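Local coordinates for URE2 protein (Saccharomyces cerevisiae, PDB 1K0D), which represses genes for nitrogen utilization by holding GATA transcription activators in the cytoplasm, and reduces peroxides with glutathione through its glutathione-transferase-like region, at residues A28-G31 and F32-A35; K211-I214 and A215-A218; A120-F123 and F124-G128; E239-K242 and W243-M247. All coordinates share one frame; numbering follows the deposited sequence.

Contact 1: residues A28-G31 and F32-A35; sequences APNG and FKVA. With GSH (glutathione), chain F.
Lys33 reaches back along its helix to Asn30, three residues earlier, and the two side chains run side by side toward bound glutathione. The lysine starts with CB, which rests 3.4 Å from Asn30 O. CG, anti to the backbone N (chi1 -178°), first carries the chain outward, and a bend at chi3 (-57°) then brings the end back to the amide. CE then lies 3.5 Å from Asn30 OD1, and NZ makes a long, weak hydrogen bond of 3.2 Å to the same oxygen. Its stronger protein partner is Ser87 OG, itself a glutathione ligand, and NZ also donates 2.7 Å to a water beside OD1. A long, flexible cation suits this place, since it can serve several oxygens at once. OD1 of Asn30, a known glutathione-binding residue, faces the lysine and the water, and ND2 lies against the ligand, 3.5 Å from glutathione CB1, a van der Waals contact. Ala28, the N-cap, brings its small CB to 3.6 Å from the thiol SG2, and Pro29, suited to a first helical turn because its nitrogen carries no hydrogen to be satisfied, adds CD. This helix start points at the sulfur, where the positive end of the helix dipole could help polarise the thiol. Farther round, the Phe32 ring meets Ala28 O edge-on, CD1 being 3.1 Å from that oxygen. Helix 29-40 is the crossover of the beta-alpha-beta unit between parallel strands 20-24 and 45-49 of the thioredoxin-like domain; helices 87-102 and 220-223 pack beside Lys33, and helix 251-258 meets Phe32.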
loop_
_atom_site.group_PDB
_atom_site.type_symbol
_atom_site.label_atom_id
_atom_site.label_comp_id
_atom_site.label_asym_id
_atom_site.label_seq_id
_atom_site.Cartn_x
_atom_site.Cartn_y
_atom_site.Cartn_z
ATOM N N ALA B 28 11.219 5.241 -13.048
ATOM C CA ALA B 28 10.434 4.925 -11.858
ATOM C C ALA B 28 9.351 3.894 -12.189
ATOM O O ALA B 28 8.342 4.227 -12.814
ATOM C CB ALA B 28 9.795 6.196 -11.303
ATOM N N PRO B 29 9.555 2.629 -11.779
ATOM C CA PRO B 29 8.592 1.547 -12.031
ATOM C C PRO B 29 7.180 1.896 -11.552
ATOM O O PRO B 29 6.191 1.573 -12.218
ATOM C CB PRO B 29 9.193 0.370 -11.274
ATOM C CG PRO B 29 10.669 0.615 -11.410
ATOM C CD PRO B 29 10.777 2.104 -11.141
ATOM N N ASN B 30 7.087 2.564 -10.405
ATOM C CA ASN B 30 5.786 2.954 -9.882
ATOM C C ASN B 30 5.117 3.967 -10.796
ATOM O O ASN B 30 3.892 4.051 -10.850
ATOM C CB ASN B 30 5.917 3.528 -8.475
ATOM C CG ASN B 30 6.088 2.448 -7.431
ATOM O OD1 ASN B 30 5.363 1.455 -7.436
ATOM N ND2 ASN B 30 7.047 2.631 -6.530
ATOM N N GLY B 31 5.926 4.737 -11.517
ATOM C CA GLY B 31 5.378 5.718 -12.432
ATOM C C GLY B 31 4.742 4.998 -13.603
ATOM O O GLY B 31 3.612 5.299 -13.986
ATOM N N PHE B 32 5.465 4.034 -14.168
ATOM C CA PHE B 32 4.944 3.271 -15.293
ATOM C C PHE B 32 3.738 2.428 -14.888
ATOM O O PHE B 32 2.908 2.093 -15.730
ATOM C CB PHE B 32 6.040 2.381 -15.895
ATOM C CG PHE B 32 7.132 3.157 -16.580
ATOM C CD1 PHE B 32 8.148 3.758 -15.841
ATOM C CD2 PHE B 32 7.115 3.331 -17.961
ATOM C CE1 PHE B 32 9.136 4.525 -16.470
ATOM C CE2 PHE B 32 8.094 4.093 -18.603
ATOM C CZ PHE B 32 9.108 4.693 -17.855
ATOM N N LYS B 33 3.641 2.086 -13.604
ATOM C CA LYS B 33 2.511 1.300 -13.123
ATOM C C LYS B 33 1.234 2.116 -13.304
ATOM O O LYS B 33 0.193 1.579 -13.673
ATOM C CB LYS B 33 2.668 0.950 -11.642
ATOM C CG LYS B 33 1.528 0.087 -11.105
ATOM C CD LYS B 33 1.416 0.141 -9.589
ATOM C CE LYS B 33 2.700 -0.283 -8.911
ATOM N NZ LYS B 33 2.581 -0.141 -7.424
ATOM N N VAL B 34 1.319 3.420 -13.043
ATOM C CA VAL B 34 0.160 4.289 -13.190
ATOM C C VAL B 34 -0.082 4.573 -14.671
ATOM O O VAL B 34 -1.218 4.590 -15.122
ATOM C CB VAL B 34 0.350 5.633 -12.424
ATOM C CG1 VAL B 34 -0.794 6.570 -12.740
ATOM C CG2 VAL B 34 0.390 5.376 -10.902
ATOM N N ALA B 35 0.994 4.792 -15.425
ATOM C CA ALA B 35 0.876 5.062 -16.856
ATOM C C ALA B 35 0.146 3.901 -17.525
ATOM O O ALA B 35 -0.729 4.106 -18.361
ATOM C CB ALA B 35 2.264 5.245 -17.477
HETATM N N1 GSH F . 4.937 3.476 -2.113
HETATM C CA1 GSH F . 5.103 4.488 -3.166
HETATM C C1 GSH F . 4.142 4.281 -4.377
HETATM O O11 GSH F . 3.772 3.130 -4.660
HETATM O O12 GSH F . 3.779 5.357 -5.034
HETATM C CB1 GSH F . 6.587 4.494 -3.633
HETATM C CG1 GSH F . 7.066 5.925 -4.022
HETATM C CD1 GSH F . 8.560 5.875 -4.465
HETATM O OE1 GSH F . 9.424 5.363 -3.732
HETATM N N2 GSH F . 8.815 6.432 -5.667
HETATM C CA2 GSH F . 10.189 6.475 -6.218
HETATM C C2 GSH F . 10.789 7.889 -6.008
HETATM O O2 GSH F . 10.075 8.900 -5.944
HETATM C CB2 GSH F . 10.162 6.178 -7.734
HETATM S SG2 GSH F . 9.764 4.435 -8.125
HETATM N N3 GSH F . 12.149 7.958 -5.897
HETATM C CA3 GSH F . 12.902 9.222 -5.697
HETATM C C3 GSH F . 13.407 9.327 -4.252
HETATM O O31 GSH F . 14.058 10.347 -3.970
HETATM O O32 GSH F . 13.147 8.399 -3.441
HETATM O O HOH W 1 4.649 -0.045 -5.617
#

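Contact 2: residues K211-I214 and A215-A218; sequences KLTI and ADLA
Thr213 and Asp216 form a capping box at the start of helix 214-217. Asp216 OD2 accepts from Thr213 N at 3.0 Å through its anti lone pair, while Thr213 OG1 accepts from Ala215 N at 3.2 Å. The threonine hydroxyl lies between its own N and carbonyl carbon (chi1 62°), which swings it over the first turn. Short polar side chains of this kind suit a helix start, whose amides lack earlier carbonyls. The dense part lies on the other flank: Leu212 and Leu217 cross at about a right angle, with Leu212 CD2 pressed to 3.4 Å from Leu217 CG, tighter than ordinary van der Waals contact. Leu212, just before the N-cap, and Leu217, four residues after it, form a hydrophobic staple, for which branched apolar chains are well fitted. The polar side is hydrated instead of close-packed: one water sits 2.7 Å from Thr213 OG1 and 2.6 Å from Asp216 OD2, and 2.7 Å from Lys211 O. The other carboxylate oxygen, OD1, takes hydrogen bonds from Trp243 NE1 and Leu207 N, so both oxygens are used and the group is held from several directions. Ile214 wedges between helices 87-102 and 112-142, Ala215 abuts Trp121, and Leu217 and Ala218 lean on helix 29-40, placing the cap at the meeting of the two domains.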
loop_
_atom_site.group_PDB
_atom_site.type_symbol
_atom_site.label_atom_id
_atom_site.label_comp_id
_atom_site.label_asym_id
_atom_site.label_seq_id
_atom_site.Cartn_x
_atom_site.Cartn_y
_atom_site.Cartn_z
ATOM N N LYS B 211 -9.623 -12.956 -14.816
ATOM C CA LYS B 211 -9.682 -11.781 -15.679
ATOM C C LYS B 211 -8.534 -10.838 -15.338
ATOM O O LYS B 211 -8.063 -10.812 -14.201
ATOM C CB LYS B 211 -11.012 -11.046 -15.492
ATOM C CG LYS B 211 -11.231 -10.508 -14.084
ATOM C CD LYS B 211 -12.442 -9.581 -14.023
ATOM C CE LYS B 211 -12.223 -8.326 -14.857
ATOM N NZ LYS B 211 -13.406 -7.412 -14.830
ATOM N N LEU B 212 -8.080 -10.072 -16.323
ATOM C CA LEU B 212 -6.992 -9.129 -16.098
ATOM C C LEU B 212 -7.508 -8.026 -15.171
ATOM O O LEU B 212 -8.580 -7.482 -15.401
ATOM C CB LEU B 212 -6.551 -8.506 -17.430
ATOM C CG LEU B 212 -5.266 -7.663 -17.522
ATOM C CD1 LEU B 212 -5.276 -6.911 -18.853
ATOM C CD2 LEU B 212 -5.174 -6.658 -16.390
ATOM N N THR B 213 -6.759 -7.709 -14.120
ATOM C CA THR B 213 -7.160 -6.633 -13.211
ATOM C C THR B 213 -5.914 -5.840 -12.856
ATOM O O THR B 213 -4.803 -6.208 -13.258
ATOM C CB THR B 213 -7.767 -7.151 -11.888
ATOM O OG1 THR B 213 -6.788 -7.925 -11.194
ATOM C CG2 THR B 213 -9.024 -7.997 -12.140
ATOM N N ILE B 214 -6.090 -4.751 -12.114
ATOM C CA ILE B 214 -4.946 -3.950 -11.708
ATOM C C ILE B 214 -4.023 -4.771 -10.810
ATOM O O ILE B 214 -2.865 -4.417 -10.619
ATOM C CB ILE B 214 -5.379 -2.668 -10.961
ATOM C CG1 ILE B 214 -6.346 -3.017 -9.822
ATOM C CG2 ILE B 214 -6.000 -1.685 -11.951
ATOM C CD1 ILE B 214 -6.822 -1.809 -9.021
ATOM N N ALA B 215 -4.532 -5.876 -10.268
ATOM C CA ALA B 215 -3.724 -6.735 -9.407
ATOM C C ALA B 215 -2.603 -7.370 -10.218
ATOM O O ALA B 215 -1.491 -7.553 -9.719
ATOM C CB ALA B 215 -4.589 -7.821 -8.786
ATOM N N ASP B 216 -2.903 -7.712 -11.470
ATOM C CA ASP B 216 -1.912 -8.328 -12.349
ATOM C C ASP B 216 -0.968 -7.265 -12.901
ATOM O O ASP B 216 0.251 -7.419 -12.869
ATOM C CB ASP B 216 -2.591 -9.026 -13.534
ATOM C CG ASP B 216 -3.600 -10.067 -13.107
ATOM O OD1 ASP B 216 -3.192 -11.143 -12.620
ATOM O OD2 ASP B 216 -4.812 -9.800 -13.256
ATOM N N LEU B 217 -1.544 -6.185 -13.410
ATOM C CA LEU B 217 -0.766 -5.102 -14.009
ATOM C C LEU B 217 0.241 -4.419 -13.075
ATOM O O LEU B 217 1.305 -3.988 -13.520
ATOM C CB LEU B 217 -1.717 -4.053 -14.601
ATOM C CG LEU B 217 -2.583 -4.514 -15.786
ATOM C CD1 LEU B 217 -3.610 -3.444 -16.141
ATOM C CD2 LEU B 217 -1.685 -4.795 -16.993
ATOM N N ALA B 218 -0.092 -4.326 -11.790
ATOM C CA ALA B 218 0.775 -3.673 -10.817
ATOM C C ALA B 218 2.177 -4.271 -10.727
ATOM O O ALA B 218 3.118 -3.572 -10.362
ATOM C CB ALA B 218 0.117 -3.695 -9.426
HETATM O O HOH W 2 -6.804 -10.535 -11.780
#

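Contact 3: residues A120-F123 and F124-G128; sequences AWLF and FQTSG
From Trp121 to Gln125 and Leu122 to Thr126 the backbone keeps regular i to i+4 hydrogen bonds, Thr126 N to Leu122 O being 3.0 Å long and nearly straight at 175°, before helix 112-142 widens into a pi-type turn at 125-128. On one side of it, Trp121 and Phe124 point the same way and meet obliquely. Trp121 CE3 is 3.8 Å from Phe124 CD2, and the six-membered ring and the phenyl have planes 69° apart with centroids 5.9 Å from each other. With CG anti to the backbone N (chi1 177°), the Phe124 ring leans toward the C-terminal end of the helix, and the benzene part of Trp121 comes forward to meet its CD2. Broad rings suit this surface, because Trp85 of the second subunit sets itself edge-to-face against both. Phe123 leaves the helix elsewhere and stacks on Phe123 of the second subunit; within its own helix its ring edge looks toward Ser127 OG, 4.4 Å from CD2. Thr126 combines two habits: its methyl CG2 lies 4.2 Å from Leu122 CD1, while OG1 stays close to the helix carbonyls, 3.2 Å from Leu122 O. Such a beta-branched residue can therefore pack and remain polar in a buried place. Ser127 OG, also tucked against the turn, hydrogen-bonds Thr126 OG1 of the second subunit, and the serine touches a bound glutathione. Helix 112-142 belongs to the all-helical C-terminal domain of the GST fold; here it carries aromatic and hydroxyl side chains into the Ure2p dimer interface, next to bound glutathione.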
loop_
_atom_site.group_PDB
_atom_site.type_symbol
_atom_site.label_atom_id
_atom_site.label_comp_id
_atom_site.label_asym_id
_atom_site.label_seq_id
_atom_site.Cartn_x
_atom_site.Cartn_y
_atom_site.Cartn_z
ATOM N N ALA B 120 -5.987 -7.184 -1.911
ATOM C CA ALA B 120 -4.976 -7.968 -1.211
ATOM C C ALA B 120 -3.693 -8.045 -2.041
ATOM O O ALA B 120 -2.598 -7.814 -1.528
ATOM C CB ALA B 120 -5.502 -9.372 -0.921
ATOM N N TRP B 121 -3.830 -8.368 -3.323
ATOM C CA TRP B 121 -2.667 -8.455 -4.201
ATOM C C TRP B 121 -2.044 -7.084 -4.424
ATOM O O TRP B 121 -0.820 -6.956 -4.483
ATOM C CB TRP B 121 -3.050 -9.060 -5.549
ATOM C CG TRP B 121 -3.337 -10.516 -5.462
ATOM C CD1 TRP B 121 -4.560 -11.116 -5.526
ATOM C CD2 TRP B 121 -2.384 -11.564 -5.242
ATOM N NE1 TRP B 121 -4.428 -12.473 -5.356
ATOM C CE2 TRP B 121 -3.105 -12.777 -5.179
ATOM C CE3 TRP B 121 -0.991 -11.595 -5.089
ATOM C CZ2 TRP B 121 -2.479 -14.014 -4.968
ATOM C CZ3 TRP B 121 -0.368 -12.824 -4.880
ATOM C CH2 TRP B 121 -1.114 -14.018 -4.822
ATOM N N LEU B 122 -2.886 -6.061 -4.535
ATOM C CA LEU B 122 -2.390 -4.711 -4.756
ATOM C C LEU B 122 -1.573 -4.234 -3.551
ATOM O O LEU B 122 -0.487 -3.680 -3.716
ATOM C CB LEU B 122 -3.551 -3.757 -5.028
ATOM C CG LEU B 122 -3.170 -2.297 -5.272
ATOM C CD1 LEU B 122 -2.214 -2.174 -6.477
ATOM C CD2 LEU B 122 -4.433 -1.502 -5.509
ATOM N N PHE B 123 -2.088 -4.452 -2.344
ATOM C CA PHE B 123 -1.358 -4.055 -1.143
ATOM C C PHE B 123 -0.108 -4.928 -0.992
ATOM O O PHE B 123 0.941 -4.449 -0.565
ATOM C CB PHE B 123 -2.251 -4.154 0.103
ATOM C CG PHE B 123 -3.005 -2.882 0.413
ATOM C CD1 PHE B 123 -4.332 -2.725 0.023
ATOM C CD2 PHE B 123 -2.372 -1.830 1.077
ATOM C CE1 PHE B 123 -5.026 -1.540 0.286
ATOM C CE2 PHE B 123 -3.052 -0.636 1.349
ATOM C CZ PHE B 123 -4.388 -0.492 0.949
ATOM N N PHE B 124 -0.210 -6.201 -1.356
ATOM C CA PHE B 124 0.943 -7.107 -1.287
ATOM C C PHE B 124 2.057 -6.576 -2.213
ATOM O O PHE B 124 3.230 -6.512 -1.835
ATOM C CB PHE B 124 0.523 -8.517 -1.722
ATOM C CG PHE B 124 1.651 -9.515 -1.766
ATOM C CD1 PHE B 124 2.481 -9.703 -0.662
ATOM C CD2 PHE B 124 1.848 -10.305 -2.891
ATOM C CE1 PHE B 124 3.488 -10.671 -0.677
ATOM C CE2 PHE B 124 2.851 -11.278 -2.921
ATOM C CZ PHE B 124 3.674 -11.462 -1.810
ATOM N N GLN B 125 1.678 -6.166 -3.419
ATOM C CA GLN B 125 2.645 -5.636 -4.382
ATOM C C GLN B 125 3.307 -4.334 -3.918
ATOM O O GLN B 125 4.532 -4.229 -3.900
ATOM C CB GLN B 125 1.969 -5.403 -5.743
ATOM C CG GLN B 125 2.941 -5.075 -6.884
ATOM C CD GLN B 125 3.412 -3.628 -6.881
ATOM O OE1 GLN B 125 4.597 -3.354 -7.054
ATOM N NE2 GLN B 125 2.484 -2.698 -6.698
ATOM N N THR B 126 2.499 -3.348 -3.538
ATOM C CA THR B 126 3.020 -2.052 -3.106
ATOM C C THR B 126 3.781 -2.074 -1.779
ATOM O O THR B 126 4.723 -1.298 -1.583
ATOM C CB THR B 126 1.886 -1.009 -2.968
ATOM O OG1 THR B 126 0.987 -1.418 -1.930
ATOM C CG2 THR B 126 1.109 -0.884 -4.270
ATOM N N SER B 127 3.377 -2.965 -0.878
ATOM C CA SER B 127 3.992 -3.053 0.441
ATOM C C SER B 127 4.998 -4.177 0.673
ATOM O O SER B 127 5.929 -4.010 1.461
ATOM C CB SER B 127 2.890 -3.136 1.503
ATOM O OG SER B 127 1.969 -2.059 1.336
ATOM N N GLY B 128 4.827 -5.314 0.003
ATOM C CA GLY B 128 5.753 -6.417 0.212
ATOM C C GLY B 128 6.704 -6.736 -0.929
ATOM O O GLY B 128 7.758 -7.329 -0.724
#

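Contact 4: residues E239-K242 and W243-M247; sequences EVYK and WTKHM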
loop_
_atom_site.group_PDB
_atom_site.type_symbol
_atom_site.label_atom_id
_atom_site.label_comp_id
_atom_site.label_asym_id
_atom_site.label_seq_id
_atom_site.Cartn_x
_atom_site.Cartn_y
_atom_site.Cartn_z
ATOM N N GLU B 239 5.572 -19.662 -14.442
ATOM C CA GLU B 239 4.222 -19.097 -14.476
ATOM C C GLU B 239 4.237 -17.561 -14.501
ATOM O O GLU B 239 3.494 -16.938 -15.263
ATOM C CB GLU B 239 3.411 -19.584 -13.272
ATOM C CG GLU B 239 2.959 -21.036 -13.351
ATOM C CD GLU B 239 1.970 -21.283 -14.482
ATOM O OE1 GLU B 239 0.972 -20.537 -14.579
ATOM O OE2 GLU B 239 2.186 -22.227 -15.271
ATOM N N VAL B 240 5.073 -16.953 -13.667
ATOM C CA VAL B 240 5.161 -15.495 -13.630
ATOM C C VAL B 240 5.639 -15.011 -14.988
ATOM O O VAL B 240 5.256 -13.937 -15.449
ATOM C CB VAL B 240 6.152 -15.004 -12.543
ATOM C CG1 VAL B 240 6.377 -13.506 -12.676
ATOM C CG2 VAL B 240 5.602 -15.321 -11.162
ATOM N N TYR B 241 6.465 -15.824 -15.638
ATOM C CA TYR B 241 6.989 -15.464 -16.945
ATOM C C TYR B 241 5.896 -15.365 -18.003
ATOM O O TYR B 241 5.826 -14.369 -18.723
ATOM C CB TYR B 241 8.048 -16.471 -17.397
ATOM C CG TYR B 241 8.693 -16.077 -18.704
ATOM C CD1 TYR B 241 9.545 -14.981 -18.772
ATOM C CD2 TYR B 241 8.401 -16.761 -19.884
ATOM C CE1 TYR B 241 10.090 -14.567 -19.979
ATOM C CE2 TYR B 241 8.941 -16.355 -21.102
ATOM C CZ TYR B 241 9.782 -15.257 -21.139
ATOM O OH TYR B 241 10.305 -14.832 -22.337
ATOM N N LYS B 242 5.049 -16.389 -18.110
ATOM C CA LYS B 242 3.966 -16.375 -19.103
ATOM C C LYS B 242 3.036 -15.190 -18.839
ATOM O O LYS B 242 2.681 -14.429 -19.738
ATOM C CB LYS B 242 3.131 -17.654 -19.033
ATOM C CG LYS B 242 3.875 -18.956 -19.242
ATOM C CD LYS B 242 2.864 -20.097 -19.302
ATOM C CE LYS B 242 3.492 -21.442 -19.007
ATOM N NZ LYS B 242 3.868 -21.543 -17.571
ATOM N N TRP B 243 2.640 -15.082 -17.578
ATOM C CA TRP B 243 1.761 -14.046 -17.060
ATOM C C TRP B 243 2.251 -12.648 -17.461
ATOM O O TRP B 243 1.504 -11.858 -18.039
ATOM C CB TRP B 243 1.734 -14.226 -15.544
ATOM C CG TRP B 243 0.987 -13.243 -14.729
ATOM C CD1 TRP B 243 -0.363 -13.055 -14.696
ATOM C CD2 TRP B 243 1.534 -12.431 -13.689
ATOM N NE1 TRP B 243 -0.696 -12.186 -13.681
ATOM C CE2 TRP B 243 0.451 -11.788 -13.047
ATOM C CE3 TRP B 243 2.834 -12.188 -13.231
ATOM C CZ2 TRP B 243 0.633 -10.918 -11.965
ATOM C CZ3 TRP B 243 3.013 -11.323 -12.154
ATOM C CH2 TRP B 243 1.918 -10.702 -11.534
ATOM N N THR B 244 3.511 -12.350 -17.166
ATOM C CA THR B 244 4.083 -11.054 -17.507
ATOM C C THR B 244 4.136 -10.852 -19.020
ATOM O O THR B 244 3.870 -9.756 -19.513
ATOM C CB THR B 244 5.517 -10.906 -16.956
ATOM O OG1 THR B 244 5.547 -11.330 -15.590
ATOM C CG2 THR B 244 5.968 -9.447 -17.030
ATOM N N LYS B 245 4.480 -11.903 -19.762
ATOM C CA LYS B 245 4.546 -11.784 -21.220
ATOM C C LYS B 245 3.186 -11.535 -21.852
ATOM O O LYS B 245 3.080 -10.809 -22.839
ATOM C CB LYS B 245 5.199 -13.020 -21.847
ATOM C CG LYS B 245 6.721 -12.959 -21.828
ATOM C CD LYS B 245 7.212 -11.670 -22.478
ATOM C CE LYS B 245 8.732 -11.608 -22.560
ATOM N NZ LYS B 245 9.290 -12.592 -23.532
ATOM N N HIS B 246 2.142 -12.136 -21.296
ATOM C CA HIS B 246 0.811 -11.914 -21.834
ATOM C C HIS B 246 0.495 -10.429 -21.708
ATOM O O HIS B 246 -0.021 -9.815 -22.635
ATOM C CB HIS B 246 -0.235 -12.716 -21.057
ATOM C CG HIS B 246 -0.456 -14.103 -21.578
ATOM N ND1 HIS B 246 -0.925 -14.354 -22.850
ATOM C CD2 HIS B 246 -0.320 -15.311 -20.983
ATOM C CE1 HIS B 246 -1.072 -15.656 -23.013
ATOM N NE2 HIS B 246 -0.712 -16.261 -21.895
ATOM N N MET B 247 0.829 -9.847 -20.560
ATOM C CA MET B 247 0.552 -8.433 -20.323
ATOM C C MET B 247 1.419 -7.501 -21.174
ATOM O O MET B 247 0.935 -6.491 -21.684
ATOM C CB MET B 247 0.719 -8.109 -18.828
ATOM C CG MET B 247 -0.238 -8.892 -17.911
ATOM S SD MET B 247 -0.319 -8.255 -16.210
ATOM C CE MET B 247 1.018 -9.197 -15.437
#
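Val240 against Trp243 and Thr244, and Tyr241 against Lys245, are i to i+3 and i to i+4 contacts along helix 238-248, in the all-helical C-terminal domain of the GST fold and away from the ligand pocket. On its buried side Val240 CG1 touches the indole at Trp243 CE3, 3.8 Å away, and Val240 O lies in the ring plane at the same edge. Apolar branches and a wide ring fit here because helix 148-176 packs on both residues. Met247 closes over the indole with the terminal methyl of a flexible chain, its CE 3.6 Å above the ring plane and over its centre. Thr244 adds a second bond to the helix: its N and its OG1 both donate to Val240 O, from opposite faces of the carbonyl plane, with OG1 only 2.6 Å away. The buried hydroxyl thereby finds an acceptor within its own helix. Toward the exposed side, Glu239 OE2 pairs with Lys242 NZ at 2.9 Å, the ammonium arriving from above the carboxylate plane, and the same oxygen is bridged to Arg173 on helix 148-176. That second cation probably keeps the glutamate charged. Lys245 bends at chi2 (-54°) and passes over one face of the Tyr241 ring, a CH-pi contact in which CG is 4.2 Å from the centroid. A crystal neighbour also touches both residues, so the lattice may influence this pose. At the tip of its side chain, Lys245 NZ donates to Tyr241 OH across 2.7 Å.

Along the chain the order is contact 1, contact 3, contact 2, contact 4. Contact 1 belongs to the thioredoxin-like domain with its four-stranded sheet; the other three lie in the helical domain. Contact 2 is the hub, its centre 14 Å from that of contact 1 and 12 Å from those of contacts 3 and 4, and it touches all three. Contacts 1 and 3 also meet, at Lys33 and Thr126, whereas contact 4 stays about 10 Å from contact 1 and 7 Å from contact 3 between nearest atoms. The glutathione site at helix 29-40 is therefore backed by the dimer-forming helix 112-142, with helix 238-248 on the far side of the capped turn.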